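Local coordinates for protein methylxanthine N3-demethylase NdmB (Pseudomonas putida, PDB 6ICL) that removes the N3-methyl group of theobromine and related methylxanthines as formaldehyde, using NAD(P)H and oxygen, as a Rieske-type non-heme iron oxygenase in bacterial caffeine degradation, at residues A[82-96]-A[102-114]. Residues are numbered along the deposited sequence; the frame is centred on the assembly and turned at random.
With FES (Fe2/s2 (inorganic) cluster), chain B.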
loop_
_atom_site.group_PDB
_atom_site.type_symbol
_atom_site.label_atom_id
_atom_site.label_comp_id
_atom_site.label_asym_id
_atom_site.label_seq_id
_atom_site.Cartn_x
_atom_site.Cartn_y
_atom_site.Cartn_z
ATOM N N CYS A 82 -15.830 27.378 -14.124
ATOM C CA CYS A 82 -17.115 28.013 -14.367
ATOM C C CYS A 82 -17.070 29.464 -13.914
ATOM O O CYS A 82 -16.462 29.794 -12.896
ATOM C CB CYS A 82 -18.220 27.262 -13.635
ATOM S SG CYS A 82 -19.861 27.944 -13.929
ATOM N N ALA A 83 -17.712 30.345 -14.688
ATOM C CA ALA A 83 -17.707 31.768 -14.350
ATOM C C ALA A 83 -18.568 32.079 -13.138
ATOM O O ALA A 83 -18.370 33.120 -12.500
ATOM C CB ALA A 83 -18.191 32.605 -15.547
ATOM N N HIS A 84 -19.528 31.214 -12.812
ATOM C CA HIS A 84 -20.417 31.492 -11.692
ATOM C C HIS A 84 -19.685 31.376 -10.358
ATOM O O HIS A 84 -19.479 32.383 -9.665
ATOM C CB HIS A 84 -21.628 30.550 -11.715
ATOM C CG HIS A 84 -22.574 30.768 -10.579
ATOM N ND1 HIS A 84 -23.225 29.738 -9.938
ATOM C CD2 HIS A 84 -22.968 31.901 -9.954
ATOM C CE1 HIS A 84 -23.990 30.221 -8.979
ATOM N NE2 HIS A 84 -23.855 31.534 -8.968
ATOM N N ARG A 85 -19.304 30.146 -9.977
ATOM C CA ARG A 85 -18.634 29.951 -8.692
ATOM C C ARG A 85 -17.392 29.069 -8.802
ATOM O O ARG A 85 -16.995 28.441 -7.802
ATOM C CB ARG A 85 -19.599 29.367 -7.638
ATOM C CG ARG A 85 -20.706 30.339 -7.149
ATOM C CD ARG A 85 -20.092 31.526 -6.415
ATOM N NE ARG A 85 -21.080 32.398 -5.755
ATOM C CZ ARG A 85 -21.452 33.594 -6.210
ATOM N NH1 ARG A 85 -20.932 34.072 -7.340
ATOM N NH2 ARG A 85 -22.345 34.313 -5.536
ATOM N N SER A 86 -16.783 28.995 -9.984
ATOM C CA SER A 86 -15.439 28.481 -10.204
ATOM C C SER A 86 -15.336 26.966 -10.119
ATOM O O SER A 86 -14.208 26.467 -10.024
ATOM C CB SER A 86 -14.417 29.064 -9.219
ATOM O OG SER A 86 -14.407 30.478 -9.265
ATOM N N ALA A 87 -16.437 26.221 -10.175
ATOM C CA ALA A 87 -16.345 24.763 -10.241
ATOM C C ALA A 87 -15.634 24.308 -11.519
ATOM O O ALA A 87 -15.599 25.018 -12.527
ATOM C CB ALA A 87 -17.737 24.142 -10.161
ATOM N N GLN A 88 -15.047 23.103 -11.476
ATOM C CA GLN A 88 -14.415 22.550 -12.665
ATOM C C GLN A 88 -15.464 21.999 -13.620
ATOM O O GLN A 88 -16.193 21.056 -13.282
ATOM C CB GLN A 88 -13.428 21.452 -12.304
ATOM C CG GLN A 88 -12.057 22.005 -11.953
ATOM C CD GLN A 88 -11.079 20.883 -11.657
ATOM O OE1 GLN A 88 -11.090 20.331 -10.565
ATOM N NE2 GLN A 88 -10.250 20.530 -12.634
ATOM N N LEU A 89 -15.511 22.561 -14.834
ATOM C CA LEU A 89 -16.429 22.057 -15.842
ATOM C C LEU A 89 -16.071 20.639 -16.264
ATOM O O LEU A 89 -16.955 19.883 -16.700
ATOM C CB LEU A 89 -16.449 23.019 -17.053
ATOM C CG LEU A 89 -16.861 24.460 -16.681
ATOM C CD1 LEU A 89 -16.663 25.423 -17.842
ATOM C CD2 LEU A 89 -18.317 24.503 -16.229
ATOM N N SER A 90 -14.800 20.238 -16.093
ATOM C CA SER A 90 -14.350 18.936 -16.589
ATOM C C SER A 90 -14.956 17.768 -15.821
ATOM O O SER A 90 -14.862 16.623 -16.292
ATOM C CB SER A 90 -12.815 18.847 -16.546
ATOM O OG SER A 90 -12.323 19.008 -15.210
ATOM N N ILE A 91 -15.551 18.020 -14.657
ATOM C CA ILE A 91 -16.323 17.000 -13.949
ATOM C C ILE A 91 -17.834 17.235 -14.100
ATOM O O ILE A 91 -18.621 16.684 -13.338
ATOM C CB ILE A 91 -15.918 16.884 -12.464
ATOM C CG1 ILE A 91 -16.326 18.113 -11.650
ATOM C CG2 ILE A 91 -14.406 16.620 -12.327
ATOM C CD1 ILE A 91 -15.963 17.999 -10.127
ATOM N N GLY A 92 -18.250 18.040 -15.079
ATOM C CA GLY A 92 -19.668 18.138 -15.368
ATOM C C GLY A 92 -20.087 17.170 -16.451
ATOM O O GLY A 92 -19.624 16.028 -16.501
ATOM N N ARG A 93 -20.946 17.607 -17.360
ATOM C CA ARG A 93 -21.464 16.668 -18.340
ATOM C C ARG A 93 -21.806 17.409 -19.621
ATOM O O ARG A 93 -22.165 18.591 -19.598
ATOM C CB ARG A 93 -22.702 15.923 -17.816
ATOM C CG ARG A 93 -23.987 16.752 -17.812
ATOM C CD ARG A 93 -25.173 15.899 -17.326
ATOM N NE ARG A 93 -26.452 16.614 -17.396
ATOM C CZ ARG A 93 -27.404 16.368 -18.294
ATOM N NH1 ARG A 93 -27.232 15.413 -19.213
ATOM N NH2 ARG A 93 -28.534 17.075 -18.271
ATOM N N VAL A 94 -21.674 16.695 -20.735
ATOM C CA VAL A 94 -22.191 17.158 -22.017
ATOM C C VAL A 94 -23.676 16.809 -22.057
ATOM O O VAL A 94 -24.055 15.656 -21.861
ATOM C CB VAL A 94 -21.445 16.501 -23.185
ATOM C CG1 VAL A 94 -22.208 16.748 -24.492
ATOM C CG2 VAL A 94 -20.031 17.042 -23.265
ATOM N N CYS A 95 -24.515 17.816 -22.270
ATOM C CA CYS A 95 -25.960 17.615 -22.346
ATOM C C CYS A 95 -26.497 18.314 -23.599
ATOM O O CYS A 95 -25.814 19.126 -24.226
ATOM C CB CYS A 95 -26.646 18.152 -21.086
ATOM S SG CYS A 95 -26.459 19.948 -20.946
ATOM N N SER A 96 -27.729 18.000 -23.982
ATOM C CA SER A 96 -28.288 18.563 -25.208
ATOM C C SER A 96 -29.652 19.179 -24.946
ATOM O O SER A 96 -30.433 18.693 -24.124
ATOM C CB SER A 96 -28.433 17.521 -26.304
ATOM O OG SER A 96 -29.451 16.615 -25.935
ATOM N N TYR A 102 -24.303 21.183 -25.095
ATOM C CA TYR A 102 -23.758 22.162 -24.173
ATOM C C TYR A 102 -22.886 21.450 -23.149
ATOM O O TYR A 102 -23.055 20.261 -22.862
ATOM C CB TYR A 102 -24.867 22.959 -23.465
ATOM C CG TYR A 102 -25.746 23.711 -24.444
ATOM C CD1 TYR A 102 -25.393 24.982 -24.889
ATOM C CD2 TYR A 102 -26.909 23.131 -24.955
ATOM C CE1 TYR A 102 -26.183 25.664 -25.814
ATOM C CE2 TYR A 102 -27.710 23.805 -25.885
ATOM C CZ TYR A 102 -27.340 25.068 -26.302
ATOM O OH TYR A 102 -28.118 25.735 -27.219
ATOM N N LEU A 103 -21.965 22.207 -22.593
ATOM C CA LEU A 103 -21.150 21.759 -21.473
ATOM C C LEU A 103 -21.793 22.290 -20.199
ATOM O O LEU A 103 -21.843 23.505 -19.972
ATOM C CB LEU A 103 -19.715 22.238 -21.636
ATOM C CG LEU A 103 -18.768 22.015 -20.455
ATOM C CD1 LEU A 103 -18.562 20.538 -20.218
ATOM C CD2 LEU A 103 -17.467 22.688 -20.830
ATOM N N GLU A 104 -22.305 21.385 -19.383
ATOM C CA GLU A 104 -23.059 21.758 -18.198
ATOM C C GLU A 104 -22.151 21.738 -16.977
ATOM O O GLU A 104 -21.454 20.753 -16.745
ATOM C CB GLU A 104 -24.232 20.801 -17.991
ATOM C CG GLU A 104 -25.078 21.145 -16.795
ATOM C CD GLU A 104 -26.162 20.108 -16.545
ATOM O OE1 GLU A 104 -25.824 18.945 -16.245
ATOM O OE2 GLU A 104 -27.351 20.451 -16.681
ATOM N N CYS A 105 -22.178 22.809 -16.195
ATOM C CA CYS A 105 -21.376 22.835 -14.974
ATOM C C CYS A 105 -21.926 21.825 -13.961
ATOM O O CYS A 105 -23.142 21.637 -13.871
ATOM C CB CYS A 105 -21.368 24.233 -14.371
ATOM S SG CYS A 105 -20.435 24.348 -12.786
ATOM N N PRO A 106 -21.055 21.145 -13.188
ATOM C CA PRO A 106 -21.559 20.173 -12.195
ATOM C C PRO A 106 -22.227 20.815 -11.003
ATOM O O PRO A 106 -22.877 20.101 -10.219
ATOM C CB PRO A 106 -20.287 19.428 -11.753
ATOM C CG PRO A 106 -19.205 20.450 -11.903
ATOM C CD PRO A 106 -19.577 21.188 -13.197
ATOM N N TYR A 107 -22.064 22.124 -10.810
ATOM C CA TYR A 107 -22.475 22.718 -9.544
ATOM C C TYR A 107 -23.896 23.292 -9.632
ATOM O O TYR A 107 -24.837 22.724 -9.060
ATOM C CB TYR A 107 -21.444 23.767 -9.114
ATOM C CG TYR A 107 -21.489 24.141 -7.646
ATOM C CD1 TYR A 107 -22.488 23.641 -6.805
ATOM C CD2 TYR A 107 -20.532 25.010 -7.099
ATOM C CE1 TYR A 107 -22.537 24.013 -5.466
ATOM C CE2 TYR A 107 -20.572 25.384 -5.745
ATOM C CZ TYR A 107 -21.582 24.880 -4.945
ATOM O OH TYR A 107 -21.629 25.227 -3.610
ATOM N N HIS A 108 -24.089 24.413 -10.327
ATOM C CA HIS A 108 -25.441 24.960 -10.475
ATOM C C HIS A 108 -25.942 24.906 -11.921
ATOM O O HIS A 108 -26.902 25.591 -12.259
ATOM C CB HIS A 108 -25.532 26.391 -9.937
ATOM C CG HIS A 108 -24.944 26.573 -8.565
ATOM N ND1 HIS A 108 -23.608 26.836 -8.356
ATOM C CD2 HIS A 108 -25.522 26.576 -7.338
ATOM C CE1 HIS A 108 -23.380 26.971 -7.058
ATOM N NE2 HIS A 108 -24.525 26.810 -6.419
ATOM N N GLY A 109 -25.298 24.123 -12.780
ATOM C CA GLY A 109 -25.886 23.755 -14.049
ATOM C C GLY A 109 -25.793 24.764 -15.180
ATOM O O GLY A 109 -26.473 24.581 -16.187
ATOM N N TRP A 110 -24.962 25.799 -15.075
ATOM C CA TRP A 110 -24.825 26.720 -16.195
ATOM C C TRP A 110 -24.341 25.943 -17.405
ATOM O O TRP A 110 -23.559 24.994 -17.286
ATOM C CB TRP A 110 -23.862 27.864 -15.862
ATOM C CG TRP A 110 -24.366 28.835 -14.814
ATOM C CD1 TRP A 110 -25.358 28.626 -13.904
ATOM C CD2 TRP A 110 -23.891 30.178 -14.586
ATOM N NE1 TRP A 110 -25.528 29.756 -13.113
ATOM C CE2 TRP A 110 -24.642 30.717 -13.517
ATOM C CE3 TRP A 110 -22.907 30.975 -15.187
ATOM C CZ2 TRP A 110 -24.439 32.019 -13.033
ATOM C CZ3 TRP A 110 -22.704 32.269 -14.701
ATOM C CH2 TRP A 110 -23.464 32.769 -13.632
ATOM N N ARG A 111 -24.868 26.299 -18.570
ATOM C CA ARG A 111 -24.546 25.601 -19.800
ATOM C C ARG A 111 -23.699 26.504 -20.678
ATOM O O ARG A 111 -24.027 27.682 -20.858
ATOM C CB ARG A 111 -25.815 25.178 -20.532
ATOM C CG ARG A 111 -26.757 24.365 -19.679
ATOM C CD ARG A 111 -27.577 23.394 -20.515
ATOM N NE ARG A 111 -28.910 23.190 -19.968
ATOM C CZ ARG A 111 -29.604 22.061 -20.088
ATOM N NH1 ARG A 111 -29.081 21.009 -20.723
ATOM N NH2 ARG A 111 -30.820 21.982 -19.557
ATOM N N TYR A 112 -22.623 25.945 -21.233
ATOM C CA TYR A 112 -21.732 26.679 -22.115
ATOM C C TYR A 112 -21.777 26.076 -23.514
ATOM O O TYR A 112 -21.877 24.851 -23.675
ATOM C CB TYR A 112 -20.302 26.688 -21.562
ATOM C CG TYR A 112 -20.176 27.466 -20.277
ATOM C CD1 TYR A 112 -19.870 28.824 -20.287
ATOM C CD2 TYR A 112 -20.394 26.847 -19.044
ATOM C CE1 TYR A 112 -19.777 29.548 -19.090
ATOM C CE2 TYR A 112 -20.299 27.552 -17.860
ATOM C CZ TYR A 112 -19.979 28.889 -17.886
ATOM O OH TYR A 112 -19.890 29.568 -16.694
ATOM N N ASP A 113 -21.719 26.944 -24.529
ATOM C CA ASP A 113 -21.664 26.489 -25.914
ATOM C C ASP A 113 -20.213 26.418 -26.360
ATOM O O ASP A 113 -19.303 26.766 -25.606
ATOM C CB ASP A 113 -22.464 27.408 -26.840
ATOM C CG ASP A 113 -21.934 28.843 -26.869
ATOM O OD1 ASP A 113 -20.749 29.122 -26.560
ATOM O OD2 ASP A 113 -22.728 29.729 -27.203
ATOM N N GLU A 114 -20.007 26.036 -27.630
ATOM C CA GLU A 114 -18.670 25.834 -28.187
ATOM C C GLU A 114 -17.809 27.087 -28.157
ATOM O O GLU A 114 -16.578 26.981 -28.271
ATOM C CB GLU A 114 -18.775 25.326 -29.628
ATOM C CG GLU A 114 -19.903 25.956 -30.425
ATOM C CD GLU A 114 -21.148 25.090 -30.416
ATOM O OE1 GLU A 114 -21.069 23.957 -30.945
ATOM O OE2 GLU A 114 -22.187 25.533 -29.868
HETATM FE FE1 FES B . -22.386 27.598 -10.248
HETATM FE FE2 FES B . -20.874 26.543 -12.295
HETATM S S1 FES B . -20.182 27.092 -10.274
HETATM S S2 FES B . -23.039 26.916 -12.210
#
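R93 pairs with E104 and C95 with Y102 in antiparallel hydrogen-bonded pairs, V94 facing L103 between them, and the axes of strands 93-96 and 102-104 approach to 4.7 Å; beyond this hairpin both segments run into loops that close on a [2Fe-2S] cluster. Each loop supplies one cysteine and one histidine: C82 SG and C105 SG bind iron FE2, while H84 ND1 and H108 ND1 bind iron FE1, the latter at 2.4 Å. The imidazoles stand nearly upright to each other (planes 75° apart), H84 turning its edge, with CE1, over a face of H108. W110 lies flat against H84: its six-membered ring has H84 CB 3.3 Å from the centroid, only 7° off the normal, and CZ2 beneath CG, the two rings being near parallel but slid apart. The same indole faces the cluster, W110 CD1 lying 3.3 Å from FES S2. With CG anti to the backbone N (chi1 179°), H84 reaches from this indole to the iron, and NE2 hydrogen-bonds to OD2 of D336 of the second subunit. Without the indole, as with an alanine here, the H84 imidazole is likely to be held less firmly in orientation and S2 less well covered. Y112 OH receives the A83 N hydrogen bond (3.1 Å), which ties the second segment to the first beside C82, whose SG lies at the tyrosine ring edge. Behind C105, L89 CD2 packs on its CB at 3.6 Å and also touches Y112 CE2. At G92 a side chain would collide with E104 O. On the hairpin, R93 NE makes a 2.7 Å salt bridge to E104 OE1 from above the carboxylate plane, the two flat groups steeply inclined. Two loops, each giving a Cys and a His to separate irons, are the signature of the Rieske domain; as in other Rieske oxygenases, the cluster probably passes electrons to the mononuclear iron of the second subunit, a route consistent with the H84-D336 link.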